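Local coordinates for putative lipoprotein YcdA (Bacillus subtilis subsp. subtilis str. 168, PDB 4R4G) that is of unknown function but is probably a membrane-attached lipoprotein, with an Ig-like N-terminal domain joined by a kinked helix to an alpha-beta C-terminal domain, at residues V43-K48 and G96-V101; A15-K20 and L110-E115; L55-M60 and E81-S86. One frame throughout, in Å; residues are numbered along the deposited sequence.

How the contacts relate
The three contacts nest without crossing, all inside the Ig-like N-terminal domain. From the N terminus, 15-20 opens contact 2 on strand 16-25, 43-48 opens contact 1 on the neighbouring strand 39-48, and 55-60 opens contact 3. Segment 81-86 closes the innermost loop, 96-101 the middle one and 110-115 the outermost. Contact 1 pairs two strands within one sheet. Contact 2 joins that sheet to the one holding strand 107-112, and contact 3 forms the short pair 55-57 with 86-88. The contacts also touch: K20 N and Q16 N probably bond to N44 O and K48 O, L83 N probably bonds to N97 O, and the Y112 hydroxyl packs near both V47 and V57.

Contact 1 (V43-K48 and G96-V101); sequences VNVAVK and GNLFFV
N44 and N97 face each other across an antiparallel strand pair in a sheet of the Ig-like domain, with V43 opposite L98 and V45 opposite G96. The main chains of V43 and L98 exchange two hydrogen bonds, and so do those of V45 and G96; V45 N reaches G96 O at 2.8 Å. N44 and N97 form the non-hydrogen-bonded pair between them, and their side chains meet instead. The N44 CB lies 3.2 Å from N97 OD1. With CG anti to the backbone N (chi1 -174°), N44 CG lies 3.6 Å from N97 OD1 and 3.8 Å from G96 O, and ND2 at the tip donates to N97 OD1 at 3.0 Å. The acceptor lies in the amide plane of N44, but the donor sits above the N97 carbonyl plane, 66° out of it, and the two amide planes are 72° apart. On the other face V45 and L98 cross at about a right angle, V45 CG1 touching L98 CD1 at 3.7 Å, and both also pack on F62 of strand 62-66. The N97 amide has a second grip: its ND2 donates to the carbonyl O of E81.

Contact 2 (A15-K20 and L110-E115); sequences AQVKIK and LNYTPE
A15, V17 and I19 present a row of apolar bumps of growing size to the Y112 ring and to L110, on a segment running nearly antiparallel to theirs (157° apart). No hydrogen bond crosses; shape alone joins the two. The gap widens along the row, from 7.0 Å between A15 CA and P114 CA to 9.6 Å between I19 CA and L110 CA, and the side chains lengthen with it. At the narrow end the A15 methyl is enough: CB sits near the ring plane, at the edge, 3.8 Å from Y112 CE2, and the same A15 CB lies 4.5 Å from P114 CB. It thus fills the notch between ring and proline. In the middle the ring does the reaching. CG of Y112 stands anti to its backbone N (chi1 170°), which sets this root of the ring out on the V17 side. V17 CG2 approaches obliquely, nearest Y112 CD2 and 3.7 Å from Y112 CE2, while P114 N lies across the other side of the ring plane, 3.7 Å above it and offset toward the rim. The ring is therefore wedged between the valine methyl and its own chain two residues on. At the wide end I19 and L110 slide past each other in opposite directions, and I19 CD1 meets L110 CD2 at 3.9 Å. Neighbours complete the hollow: F62 meets the Y112 ring at an inclined angle, L55 and V57 touch the same tyrosine, and V125 and F127 lie against V17. Such side-chain packing, with a strand of one sheet laid over a strand of the other and an aromatic ring filling the space, is the interior of a beta sandwich, here the Ig-like domain.

Contact 3 (L55-M60 and E81-S86); sequences LNVDSM and EKLQGS
V57 CG1 and L83 CG both stand anti to their own backbone N (chi1 177° and 178°), and the leucine chi2 of 67° then sets its branch, with CD2 meeting the valine methyl: V57 CG1 lies 4.2 Å from L83 CD2, the two side chains crossing at about a right angle. The same L83 methyl also rests 4.1 Å from the carbonyl carbon of D58. Beside this apolar patch the main chains of V57 and S86 form a hydrogen-bonded antiparallel pair, V57 N to S86 O at 2.9 Å and S86 N to V57 O at 3.1 Å. G85 CA and N56 CA add CA-H...O contacts to V57 O and S86 O, respectively. Past the pair the first segment turns off. D58 CG is anti to its backbone N, and OD1 accepts from the main-chain N of the selenomethionine M60 at 2.9 Å through its anti lone pair, while OD2 lies 3.9 Å from G85 CA. An alanine in place of D58 would take away this acceptor and would probably leave M60 N without its mate and the turn less firmly fixed. V57, L83 and S86 all pack on V94 of strand 93-102, and the ammonium group of K82 is held by D75 and the T74 carbonyl. The arrangement is a short antiparallel strand pair that ends in an Asx turn at the start of a 3-10 segment, beside the main sheets of the Ig-like domain.

Contact 1 (V43-K48 and G96-V101)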
loop_
_atom_site.group_PDB
_atom_site.type_symbol
_atom_site.label_atom_id
_atom_site.label_comp_id
_atom_site.label_asym_id
_atom_site.label_seq_id
_atom_site.Cartn_x
_atom_site.Cartn_y
_atom_site.Cartn_z
ATOM N N VAL A 43 12.515 16.930 -3.892
ATOM C CA VAL A 43 13.070 17.933 -4.805
ATOM C C VAL A 43 14.504 17.503 -5.166
ATOM O O VAL A 43 15.369 17.499 -4.293
ATOM C CB VAL A 43 13.015 19.371 -4.204
ATOM C CG1 VAL A 43 13.391 20.427 -5.236
ATOM C CG2 VAL A 43 11.644 19.676 -3.610
ATOM N N ASN A 44 14.732 17.082 -6.431
ATOM C CA ASN A 44 16.067 16.706 -6.904
ATOM C C ASN A 44 16.714 17.971 -7.402
ATOM O O ASN A 44 16.137 18.653 -8.247
ATOM C CB ASN A 44 16.041 15.605 -7.997
ATOM C CG ASN A 44 17.428 15.123 -8.386
ATOM O OD1 ASN A 44 18.127 15.708 -9.229
ATOM N ND2 ASN A 44 17.886 14.079 -7.732
ATOM N N VAL A 45 17.857 18.328 -6.817
ATOM C CA VAL A 45 18.571 19.549 -7.141
ATOM C C VAL A 45 19.975 19.215 -7.615
ATOM O O VAL A 45 20.463 18.109 -7.381
ATOM C CB VAL A 45 18.617 20.566 -5.947
ATOM C CG1 VAL A 45 17.219 21.031 -5.540
ATOM C CG2 VAL A 45 19.395 20.013 -4.748
ATOM N N ALA A 46 20.624 20.207 -8.239
ATOM C CA ALA A 46 22.000 20.198 -8.705
ATOM C C ALA A 46 22.602 21.519 -8.348
ATOM O O ALA A 46 21.979 22.552 -8.604
ATOM C CB ALA A 46 22.052 19.972 -10.200
ATOM N N VAL A 47 23.765 21.503 -7.684
ATOM C CA VAL A 47 24.424 22.741 -7.268
ATOM C C VAL A 47 25.796 22.822 -7.943
ATOM O O VAL A 47 26.673 22.014 -7.649
ATOM C CB VAL A 47 24.513 22.915 -5.718
ATOM C CG1 VAL A 47 25.032 24.308 -5.343
ATOM C CG2 VAL A 47 23.162 22.669 -5.059
ATOM N N LYS A 48 25.958 23.790 -8.864
ATOM C CA LYS A 48 27.211 24.071 -9.590
ATOM C C LYS A 48 27.968 25.196 -8.884
ATOM O O LYS A 48 27.359 26.225 -8.570
ATOM C CB LYS A 48 26.910 24.451 -11.062
ATOM C CG LYS A 48 28.146 24.577 -11.958
ATOM C CD LYS A 48 27.910 24.076 -13.395
ATOM C CE LYS A 48 29.161 24.214 -14.237
ATOM N NZ LYS A 48 29.071 23.475 -15.521
ATOM N N GLY A 96 21.552 15.703 -5.987
ATOM C CA GLY A 96 20.890 14.858 -5.002
ATOM C C GLY A 96 19.497 15.328 -4.665
ATOM O O GLY A 96 19.058 16.383 -5.135
ATOM N N ASN A 97 18.805 14.558 -3.837
ATOM C CA ASN A 97 17.425 14.825 -3.458
ATOM C C ASN A 97 17.297 15.475 -2.095
ATOM O O ASN A 97 18.112 15.217 -1.200
ATOM C CB ASN A 97 16.613 13.521 -3.440
ATOM C CG ASN A 97 16.440 12.841 -4.762
ATOM O OD1 ASN A 97 15.809 13.352 -5.688
ATOM N ND2 ASN A 97 16.870 11.603 -4.820
ATOM N N LEU A 98 16.208 16.258 -1.928
ATOM C CA LEU A 98 15.832 16.938 -0.700
ATOM C C LEU A 98 14.423 16.523 -0.374
ATOM O O LEU A 98 13.627 16.273 -1.274
ATOM C CB LEU A 98 15.954 18.465 -0.809
ATOM C CG LEU A 98 17.204 19.056 -1.429
ATOM C CD1 LEU A 98 16.939 20.464 -1.845
ATOM C CD2 LEU A 98 18.419 18.969 -0.480
ATOM N N PHE A 99 14.120 16.393 0.911
ATOM C CA PHE A 99 12.836 15.894 1.377
ATOM C C PHE A 99 12.264 16.822 2.440
ATOM O O PHE A 99 12.977 17.226 3.367
ATOM C CB PHE A 99 13.019 14.472 1.934
ATOM C CG PHE A 99 13.627 13.478 0.971
ATOM C CD1 PHE A 99 15.003 13.385 0.821
ATOM C CD2 PHE A 99 12.823 12.584 0.269
ATOM C CE1 PHE A 99 15.565 12.474 -0.072
ATOM C CE2 PHE A 99 13.383 11.674 -0.625
ATOM C CZ PHE A 99 14.747 11.638 -0.803
ATOM N N PHE A 100 10.978 17.171 2.293
ATOM C CA PHE A 100 10.305 18.098 3.182
ATOM C C PHE A 100 8.898 17.658 3.458
ATOM O O PHE A 100 8.192 17.262 2.538
ATOM C CB PHE A 100 10.289 19.511 2.580
ATOM C CG PHE A 100 11.652 20.105 2.330
ATOM C CD1 PHE A 100 12.376 20.689 3.361
ATOM C CD2 PHE A 100 12.212 20.091 1.056
ATOM C CE1 PHE A 100 13.643 21.225 3.133
ATOM C CE2 PHE A 100 13.472 20.643 0.823
ATOM C CZ PHE A 100 14.187 21.189 1.867
ATOM N N VAL A 101 8.483 17.765 4.722
ATOM C CA VAL A 101 7.142 17.410 5.173
ATOM C C VAL A 101 6.204 18.526 4.718
ATOM O O VAL A 101 6.382 19.673 5.129
ATOM C CB VAL A 101 7.110 17.198 6.714
ATOM C CG1 VAL A 101 5.738 16.755 7.180
ATOM C CG2 VAL A 101 8.188 16.222 7.167
#

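Contact 2 (A15-K20 and L110-E115)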
loop_
_atom_site.group_PDB
_atom_site.type_symbol
_atom_site.label_atom_id
_atom_site.label_comp_id
_atom_site.label_asym_id
_atom_site.label_seq_id
_atom_site.Cartn_x
_atom_site.Cartn_y
_atom_site.Cartn_z
ATOM N N ALA A 15 27.257 30.418 -6.505
ATOM C CA ALA A 15 26.687 29.091 -6.786
ATOM C C ALA A 15 25.514 29.153 -7.762
ATOM O O ALA A 15 24.862 30.190 -7.876
ATOM C CB ALA A 15 26.247 28.414 -5.498
ATOM N N GLN A 16 25.258 28.040 -8.477
ATOM C CA GLN A 16 24.137 27.913 -9.406
ATOM C C GLN A 16 23.300 26.705 -9.007
ATOM O O GLN A 16 23.823 25.590 -8.917
ATOM C CB GLN A 16 24.591 27.814 -10.876
ATOM C CG GLN A 16 23.410 27.731 -11.865
ATOM C CD GLN A 16 23.751 27.171 -13.224
ATOM O OE1 GLN A 16 23.642 27.863 -14.247
ATOM N NE2 GLN A 16 24.120 25.894 -13.274
ATOM N N VAL A 17 21.999 26.923 -8.765
ATOM C CA VAL A 17 21.116 25.843 -8.351
ATOM C C VAL A 17 20.100 25.571 -9.447
ATOM O O VAL A 17 19.499 26.496 -9.988
ATOM C CB VAL A 17 20.440 26.146 -6.990
ATOM C CG1 VAL A 17 19.621 24.962 -6.490
ATOM C CG2 VAL A 17 21.473 26.549 -5.951
ATOM N N LYS A 18 19.928 24.293 -9.767
ATOM C CA LYS A 18 18.980 23.821 -10.758
ATOM C C LYS A 18 18.077 22.814 -10.101
ATOM O O LYS A 18 18.573 21.894 -9.452
ATOM C CB LYS A 18 19.701 23.179 -11.969
ATOM C CG LYS A 18 20.931 23.946 -12.486
ATOM C CD LYS A 18 21.468 23.386 -13.809
ATOM C CE LYS A 18 22.880 22.868 -13.688
ATOM N NZ LYS A 18 23.689 23.190 -14.893
ATOM N N ILE A 19 16.761 22.972 -10.255
ATOM C CA ILE A 19 15.812 22.009 -9.731
ATOM C C ILE A 19 15.494 21.028 -10.858
ATOM O O ILE A 19 14.768 21.370 -11.799
ATOM C CB ILE A 19 14.555 22.679 -9.158
ATOM C CG1 ILE A 19 14.922 23.655 -8.044
ATOM C CG2 ILE A 19 13.575 21.613 -8.698
ATOM C CD1 ILE A 19 13.805 24.301 -7.451
ATOM N N LYS A 20 16.059 19.823 -10.773
ATOM C CA LYS A 20 15.922 18.802 -11.800
ATOM C C LYS A 20 14.557 18.103 -11.759
ATOM O O LYS A 20 14.025 17.809 -12.829
ATOM C CB LYS A 20 17.077 17.788 -11.730
ATOM C CG LYS A 20 18.446 18.439 -11.938
ATOM C CD LYS A 20 19.460 17.488 -12.580
ATOM C CE LYS A 20 20.604 18.247 -13.231
ATOM N NZ LYS A 20 21.689 17.356 -13.724
ATOM N N LEU A 110 11.471 27.048 -2.099
ATOM C CA LEU A 110 12.730 26.421 -1.758
ATOM C C LEU A 110 13.788 27.494 -1.736
ATOM O O LEU A 110 13.913 28.226 -2.720
ATOM C CB LEU A 110 13.083 25.309 -2.764
ATOM C CG LEU A 110 14.381 24.531 -2.512
ATOM C CD1 LEU A 110 14.199 23.512 -1.433
ATOM C CD2 LEU A 110 14.832 23.822 -3.762
ATOM N N ASN A 111 14.525 27.614 -0.609
ATOM C CA ASN A 111 15.616 28.591 -0.485
ATOM C C ASN A 111 16.914 27.855 -0.292
ATOM O O ASN A 111 16.953 26.847 0.407
ATOM C CB ASN A 111 15.405 29.621 0.649
ATOM C CG ASN A 111 16.494 30.708 0.719
ATOM O OD1 ASN A 111 16.587 31.603 -0.143
ATOM N ND2 ASN A 111 17.368 30.641 1.727
ATOM N N TYR A 112 17.984 28.339 -0.966
ATOM C CA TYR A 112 19.343 27.800 -0.897
ATOM C C TYR A 112 20.270 28.889 -0.440
ATOM O O TYR A 112 20.312 29.943 -1.077
ATOM C CB TYR A 112 19.833 27.209 -2.224
ATOM C CG TYR A 112 21.318 26.882 -2.206
ATOM C CD1 TYR A 112 21.825 25.880 -1.379
ATOM C CD2 TYR A 112 22.221 27.603 -2.982
ATOM C CE1 TYR A 112 23.186 25.563 -1.376
ATOM C CE2 TYR A 112 23.588 27.319 -2.958
ATOM C CZ TYR A 112 24.068 26.297 -2.156
ATOM O OH TYR A 112 25.424 26.034 -2.120
ATOM N N THR A 113 21.006 28.643 0.668
ATOM C CA THR A 113 21.985 29.574 1.219
ATOM C C THR A 113 23.328 28.844 1.203
ATOM O O THR A 113 23.559 27.929 2.008
ATOM C CB THR A 113 21.562 30.145 2.595
ATOM O OG1 THR A 113 20.400 30.965 2.420
ATOM C CG2 THR A 113 22.658 30.994 3.245
ATOM N N PRO A 114 24.208 29.240 0.255
ATOM C CA PRO A 114 25.533 28.590 0.140
ATOM C C PRO A 114 26.400 28.777 1.379
ATOM O O PRO A 114 26.286 29.794 2.064
ATOM C CB PRO A 114 26.164 29.265 -1.080
ATOM C CG PRO A 114 25.446 30.557 -1.211
ATOM C CD PRO A 114 24.042 30.294 -0.765
ATOM N N GLU A 115 27.227 27.750 1.685
ATOM C CA GLU A 115 28.120 27.720 2.847
ATOM C C GLU A 115 29.331 28.572 2.514
ATOM O O GLU A 115 30.391 28.078 2.109
ATOM C CB GLU A 115 28.489 26.283 3.236
ATOM C CG GLU A 115 27.306 25.464 3.711
ATOM C CD GLU A 115 27.572 24.117 4.363
ATOM O OE1 GLU A 115 28.758 23.751 4.530
ATOM O OE2 GLU A 115 26.588 23.436 4.736
#

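Contact 3 (L55-M60 and E81-S86)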
loop_
_atom_site.group_PDB
_atom_site.type_symbol
_atom_site.label_atom_id
_atom_site.label_comp_id
_atom_site.label_asym_id
_atom_site.label_seq_id
_atom_site.Cartn_x
_atom_site.Cartn_y
_atom_site.Cartn_z
ATOM N N LEU A 55 33.497 24.978 -2.431
ATOM C CA LEU A 55 32.212 25.200 -1.770
ATOM C C LEU A 55 31.642 23.938 -1.145
ATOM O O LEU A 55 31.384 22.967 -1.860
ATOM C CB LEU A 55 31.231 25.726 -2.844
ATOM C CG LEU A 55 29.786 26.043 -2.435
ATOM C CD1 LEU A 55 29.720 27.238 -1.484
ATOM C CD2 LEU A 55 28.925 26.275 -3.661
ATOM N N ASN A 56 31.374 23.967 0.175
ATOM C CA ASN A 56 30.724 22.834 0.845
ATOM C C ASN A 56 29.229 22.902 0.580
ATOM O O ASN A 56 28.653 23.977 0.724
ATOM C CB ASN A 56 30.976 22.830 2.351
ATOM C CG ASN A 56 32.415 22.823 2.786
ATOM O OD1 ASN A 56 33.142 21.840 2.610
ATOM N ND2 ASN A 56 32.813 23.877 3.483
ATOM N N VAL A 57 28.597 21.775 0.172
ATOM C CA VAL A 57 27.162 21.749 -0.103
ATOM C C VAL A 57 26.528 20.638 0.739
ATOM O O VAL A 57 26.973 19.487 0.680
ATOM C CB VAL A 57 26.809 21.641 -1.615
ATOM C CG1 VAL A 57 25.297 21.534 -1.832
ATOM C CG2 VAL A 57 27.376 22.830 -2.399
ATOM N N ASP A 58 25.505 21.008 1.544
ATOM C CA ASP A 58 24.779 20.114 2.446
ATOM C C ASP A 58 23.274 20.299 2.288
ATOM O O ASP A 58 22.821 21.343 1.801
ATOM C CB ASP A 58 25.194 20.389 3.914
ATOM C CG ASP A 58 24.793 19.323 4.920
ATOM O OD1 ASP A 58 23.614 19.294 5.315
ATOM O OD2 ASP A 58 25.661 18.520 5.314
ATOM N N SER A 59 22.505 19.271 2.708
ATOM C CA SER A 59 21.041 19.266 2.721
ATOM C C SER A 59 20.532 20.457 3.555
ATOM O O SER A 59 19.569 21.119 3.170
ATOM C CB SER A 59 20.527 17.949 3.298
ATOM O OG SER A 59 21.523 16.940 3.235
HETATM N N MSE A 60 21.222 20.732 4.712
HETATM C CA MSE A 60 20.960 21.808 5.681
HETATM C C MSE A 60 20.993 23.209 5.063
HETATM O O MSE A 60 20.591 24.169 5.708
HETATM C CB MSE A 60 21.992 21.765 6.817
HETATM C CG MSE A 60 21.592 20.878 7.982
HETATM SE SE MSE A 60 22.973 20.860 9.361
HETATM C CE MSE A 60 21.953 19.889 10.744
ATOM N N GLU A 81 19.820 7.950 -0.420
ATOM C CA GLU A 81 18.976 8.539 -1.462
ATOM C C GLU A 81 18.867 10.058 -1.344
ATOM O O GLU A 81 18.120 10.672 -2.112
ATOM C CB GLU A 81 17.548 7.983 -1.380
ATOM C CG GLU A 81 17.289 6.540 -1.814
ATOM C CD GLU A 81 15.816 6.172 -1.662
ATOM O OE1 GLU A 81 14.951 7.025 -1.983
ATOM O OE2 GLU A 81 15.527 5.051 -1.178
ATOM N N LYS A 82 19.537 10.659 -0.351
ATOM C CA LYS A 82 19.459 12.078 -0.082
ATOM C C LYS A 82 20.746 12.743 -0.473
ATOM O O LYS A 82 21.772 12.069 -0.550
ATOM C CB LYS A 82 19.161 12.285 1.414
ATOM C CG LYS A 82 18.597 13.657 1.770
ATOM C CD LYS A 82 18.155 13.725 3.201
ATOM C CE LYS A 82 17.948 15.151 3.624
ATOM N NZ LYS A 82 17.195 15.273 4.900
ATOM N N LEU A 83 20.708 14.068 -0.712
ATOM C CA LEU A 83 21.892 14.854 -1.029
ATOM C C LEU A 83 22.934 14.653 0.075
ATOM O O LEU A 83 22.594 14.714 1.262
ATOM C CB LEU A 83 21.538 16.347 -1.201
ATOM C CG LEU A 83 22.702 17.314 -1.488
ATOM C CD1 LEU A 83 23.320 17.062 -2.851
ATOM C CD2 LEU A 83 22.249 18.742 -1.407
ATOM N N GLN A 84 24.182 14.373 -0.315
ATOM C CA GLN A 84 25.222 14.107 0.661
ATOM C C GLN A 84 26.123 15.289 0.834
ATOM O O GLN A 84 26.486 15.966 -0.136
ATOM C CB GLN A 84 26.040 12.864 0.286
ATOM C CG GLN A 84 25.234 11.562 0.175
ATOM C CD GLN A 84 24.571 11.092 1.456
ATOM O OE1 GLN A 84 25.185 10.987 2.529
ATOM N NE2 GLN A 84 23.305 10.755 1.347
ATOM N N GLY A 85 26.486 15.525 2.088
ATOM C CA GLY A 85 27.403 16.590 2.465
ATOM C C GLY A 85 28.724 16.371 1.769
ATOM O O GLY A 85 29.340 15.310 1.909
ATOM N N SER A 86 29.110 17.321 0.938
ATOM C CA SER A 86 30.322 17.211 0.158
ATOM C C SER A 86 30.933 18.579 -0.050
ATOM O O SER A 86 30.410 19.565 0.465
ATOM C CB SER A 86 30.011 16.544 -1.179
ATOM O OG SER A 86 28.991 17.241 -1.870
#